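PDB 2I0M: phosphate-specific transport system accessory protein PhoU homolog from Streptococcus pneumoniae, which probably takes part in regulating phosphate uptake, forms a homodimer and binds zinc ions. Local coordinates for residues L19-L22 against V23-T26; S86-D89 against L90-G94. All coordinates share one frame; numbering follows the deposited sequence.

Contact 1: L19-L22 against V23-T26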
loop_
_atom_site.group_PDB
_atom_site.type_symbol
_atom_site.label_atom_id
_atom_site.label_comp_id
_atom_site.label_asym_id
_atom_site.label_seq_id
_atom_site.Cartn_x
_atom_site.Cartn_y
_atom_site.Cartn_z
ATOM N N LEU A 19 3.726 -2.343 -18.562
ATOM C CA LEU A 19 4.173 -2.594 -17.201
ATOM C C LEU A 19 3.202 -3.498 -16.449
ATOM O O LEU A 19 3.626 -4.418 -15.770
ATOM C CB LEU A 19 4.326 -1.285 -16.423
ATOM C CG LEU A 19 5.581 -1.005 -15.588
ATOM C CD1 LEU A 19 5.298 -0.040 -14.381
ATOM C CD2 LEU A 19 6.389 -2.269 -15.159
ATOM N N GLY A 20 1.903 -3.198 -16.553
ATOM C CA GLY A 20 0.854 -3.971 -15.886
ATOM C C GLY A 20 0.732 -5.396 -16.390
ATOM O O GLY A 20 0.471 -6.313 -15.612
ATOM N N GLN A 21 0.890 -5.586 -17.698
ATOM C CA GLN A 21 0.996 -6.922 -18.278
ATOM C C GLN A 21 2.241 -7.665 -17.754
ATOM O O GLN A 21 2.179 -8.847 -17.449
ATOM C CB GLN A 21 1.023 -6.814 -19.800
ATOM C CG GLN A 21 0.955 -8.133 -20.521
ATOM C CD GLN A 21 -0.329 -8.905 -20.226
ATOM O OE1 GLN A 21 -0.299 -10.142 -20.119
ATOM N NE2 GLN A 21 -1.459 -8.191 -20.109
ATOM N N LEU A 22 3.364 -6.968 -17.640
ATOM C CA LEU A 22 4.544 -7.552 -17.022
ATOM C C LEU A 22 4.253 -8.011 -15.581
ATOM O O LEU A 22 4.596 -9.138 -15.227
ATOM C CB LEU A 22 5.756 -6.610 -17.089
ATOM C CG LEU A 22 7.080 -7.130 -16.500
ATOM C CD1 LEU A 22 7.507 -8.445 -17.162
ATOM C CD2 LEU A 22 8.201 -6.082 -16.595
ATOM N N VAL A 23 3.613 -7.167 -14.759
ATOM C CA VAL A 23 3.279 -7.619 -13.386
ATOM C C VAL A 23 2.210 -8.709 -13.302
ATOM O O VAL A 23 2.218 -9.477 -12.349
ATOM C CB VAL A 23 3.132 -6.484 -12.276
ATOM C CG1 VAL A 23 3.255 -5.086 -12.832
ATOM C CG2 VAL A 23 1.904 -6.655 -11.399
ATOM N N LEU A 24 1.325 -8.786 -14.300
ATOM C CA LEU A 24 0.349 -9.883 -14.378
ATOM C C LEU A 24 1.050 -11.205 -14.670
ATOM O O LEU A 24 0.776 -12.207 -14.021
ATOM C CB LEU A 24 -0.765 -9.610 -15.403
ATOM C CG LEU A 24 -1.852 -10.693 -15.520
ATOM C CD1 LEU A 24 -2.634 -10.950 -14.234
ATOM C CD2 LEU A 24 -2.821 -10.400 -16.670
ATOM N N GLU A 25 1.964 -11.189 -15.634
ATOM C CA GLU A 25 2.807 -12.337 -15.919
ATOM C C GLU A 25 3.610 -12.827 -14.718
ATOM O O GLU A 25 3.648 -14.029 -14.448
ATOM C CB GLU A 25 3.738 -12.041 -17.094
ATOM C CG GLU A 25 3.003 -12.022 -18.432
ATOM C CD GLU A 25 3.854 -11.483 -19.576
ATOM O OE1 GLU A 25 5.003 -11.025 -19.326
ATOM O OE2 GLU A 25 3.362 -11.512 -20.730
ATOM N N THR A 26 4.255 -11.916 -13.998
ATOM C CA THR A 26 5.095 -12.345 -12.865
ATOM C C THR A 26 4.269 -12.838 -11.677
ATOM O O THR A 26 4.717 -13.707 -10.944
ATOM C CB THR A 26 6.225 -11.334 -12.456
ATOM O OG1 THR A 26 6.127 -11.029 -11.060
ATOM C CG2 THR A 26 6.172 -10.066 -13.249
#
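Leu-19 to Leu-22 and Val-23 to Thr-26 are successive turns of one alpha-helix, 5-35, and the contact between them is local, made by i to i+4 backbone bonds and by side chains one turn apart. Val-23 N donates to Leu-19 O at 2.9 Å, and Leu-24 N reaches Gly-20 O over the same length. The straightest of the series is the bond from Glu-25 N to Gln-21 O, 3.0 Å long with an N-H...O angle of 173°. On the outer side of the helix Gln-21 and Glu-25 stand one turn apart. Their oxygens Gln-21 OE1 and Glu-25 OE2 stay 4.0 Å from each other, and the amide and carboxylate planes are turned 81° apart, so the two flat ends do not stack. The aliphatic part of Glu-25 lies closer in, with CG 3.4 Å from Gln-21 O, because chi1 of -73° sets CG beside its own backbone N and opposite the carbonyl carbon. Three helices border this stretch: helix 74-105 covers the side of Leu-19 and Val-23, Leu-22 packs on Ile-52 of helix 39-66, and Leu-24 on Leu-130 and Ala-131 of helix 117-136.

Contact 2: S86-D89 against L90-G94. With ZN (zinc ion), chain D.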
loop_
_atom_site.group_PDB
_atom_site.type_symbol
_atom_site.label_atom_id
_atom_site.label_comp_id
_atom_site.label_asym_id
_atom_site.label_seq_id
_atom_site.Cartn_x
_atom_site.Cartn_y
_atom_site.Cartn_z
ATOM N N SER A 86 -0.354 5.182 -10.569
ATOM C CA SER A 86 -0.666 3.788 -10.802
ATOM C C SER A 86 0.568 2.932 -11.130
ATOM O O SER A 86 0.603 1.748 -10.811
ATOM C CB SER A 86 -1.727 3.642 -11.909
ATOM O OG SER A 86 -2.979 4.190 -11.524
ATOM N N CYS A 87 1.579 3.511 -11.770
ATOM C CA CYS A 87 2.747 2.695 -12.130
ATOM C C CYS A 87 3.545 2.309 -10.868
ATOM O O CYS A 87 4.053 1.197 -10.758
ATOM C CB CYS A 87 3.583 3.340 -13.242
ATOM S SG CYS A 87 4.504 4.767 -12.747
ATOM N N SER A 88 3.574 3.223 -9.903
ATOM C CA SER A 88 4.049 2.976 -8.537
ATOM C C SER A 88 3.330 1.851 -7.764
ATOM O O SER A 88 3.974 1.038 -7.099
ATOM C CB SER A 88 3.966 4.273 -7.737
ATOM O OG SER A 88 4.261 4.030 -6.376
ATOM N N ASP A 89 2.006 1.832 -7.818
ATOM C CA ASP A 89 1.214 0.759 -7.214
ATOM C C ASP A 89 1.560 -0.585 -7.879
ATOM O O ASP A 89 1.574 -1.641 -7.238
ATOM C CB ASP A 89 -0.293 1.040 -7.390
ATOM C CG ASP A 89 -0.816 2.132 -6.468
ATOM O OD1 ASP A 89 -0.130 2.519 -5.502
ATOM O OD2 ASP A 89 -1.951 2.600 -6.682
ATOM N N LEU A 90 1.843 -0.512 -9.177
ATOM C CA LEU A 90 2.186 -1.652 -9.976
ATOM C C LEU A 90 3.556 -2.202 -9.549
ATOM O O LEU A 90 3.692 -3.408 -9.362
ATOM C CB LEU A 90 2.157 -1.247 -11.454
ATOM C CG LEU A 90 1.398 -1.965 -12.569
ATOM C CD1 LEU A 90 -0.066 -2.388 -12.240
ATOM C CD2 LEU A 90 1.445 -1.058 -13.794
ATOM N N GLU A 91 4.562 -1.347 -9.344
ATOM C CA GLU A 91 5.826 -1.889 -8.815
ATOM C C GLU A 91 5.746 -2.439 -7.395
ATOM O O GLU A 91 6.525 -3.316 -7.028
ATOM C CB GLU A 91 7.118 -1.092 -9.200
ATOM C CG GLU A 91 7.920 -0.254 -8.233
ATOM C CD GLU A 91 8.239 -0.862 -6.874
ATOM O OE1 GLU A 91 7.377 -0.714 -5.980
ATOM O OE2 GLU A 91 9.358 -1.409 -6.667
ATOM N N ARG A 92 4.773 -1.965 -6.615
ATOM C CA ARG A 92 4.553 -2.534 -5.277
ATOM C C ARG A 92 3.847 -3.886 -5.397
ATOM O O ARG A 92 4.188 -4.832 -4.691
ATOM C CB ARG A 92 3.843 -1.547 -4.355
ATOM C CG ARG A 92 4.734 -0.342 -4.040
ATOM C CD ARG A 92 4.015 0.716 -3.276
ATOM N NE ARG A 92 4.819 1.927 -3.112
ATOM C CZ ARG A 92 4.364 3.048 -2.553
ATOM N NH1 ARG A 92 3.103 3.105 -2.108
ATOM N NH2 ARG A 92 5.167 4.109 -2.428
ATOM N N MET A 93 2.896 -3.977 -6.320
ATOM C CA MET A 93 2.313 -5.278 -6.717
ATOM C C MET A 93 3.408 -6.292 -7.082
ATOM O O MET A 93 3.492 -7.365 -6.478
ATOM C CB MET A 93 1.309 -5.082 -7.849
ATOM C CG MET A 93 0.053 -4.326 -7.352
ATOM S SD MET A 93 -1.063 -3.725 -8.626
ATOM C CE MET A 93 -1.466 -5.292 -9.332
ATOM N N GLY A 94 4.260 -5.917 -8.038
ATOM C CA GLY A 94 5.501 -6.637 -8.360
ATOM C C GLY A 94 6.354 -7.102 -7.183
ATOM O O GLY A 94 6.739 -8.259 -7.127
HETATM ZN ZN ZN D . 9.294 -1.406 -4.389
#
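Backbone hydrogen bonds join Ser-86 to Asp-89 with the next turn of the same helix, 74-105. Leu-90 N binds Ser-86 O and Glu-91 N binds Cys-87 O, while the bond from Met-93 N to Asp-89 O is the shortest of the four at 2.8 Å, with an N-H...O angle of 164°. The first carbons of the later side chains lie close to these carbonyls: Leu-90 CB is 3.2 Å from Cys-87 O, and Met-93 CG is 3.1 Å from Asp-89 O. Arg-92 runs out extended from CG to NE, its CG passing 3.4 Å from Ser-88 O. Ser-88 OG, swung away from its backbone N (chi1 173°), sits over one face of the guanidinium, 3.8 Å above the plane and displaced toward the rim. This turn belongs to the helical bundle of a PhoU domain, and it also faces the dimer partner: Arg-92 NH1 forms a salt bridge with Asp-89 OD1 of the second subunit, and the reciprocal pair repeats it. Metal coordination occupies another side of the helix. Glu-91 grips zinc with both carboxylate oxygens, OE2 at 2.3 Å and OE1 at 2.6 Å, an unequal bidentate mode; the chain bends at chi2 (46°) on its way to the ion. Asp-95, one turn further on, and Asp-214 of the second subunit bind the same ion.

From the N terminus, helix 5-35 carries contact 1 near its middle; helix 39-66 follows, and helix 74-105 then carries contact 2. Neither contact closes a loop, since each joins adjacent turns of one helix, and the two lie in series without nesting or crossing. What connects them is lateral packing, the centres of contact 1 and contact 2 being about 10 Å apart. Leu-90 of contact 2 fits against contact 1, its CG 3.6 Å from Val-23 CG1 and its CD2 3.5 Å from Gly-20 N. Met-93 CB, 3.9 Å from Val-23 CG2, continues this seam one turn along. Helices 5-35 and 74-105 are thereby tied together within the N-terminal PhoU helical bundle.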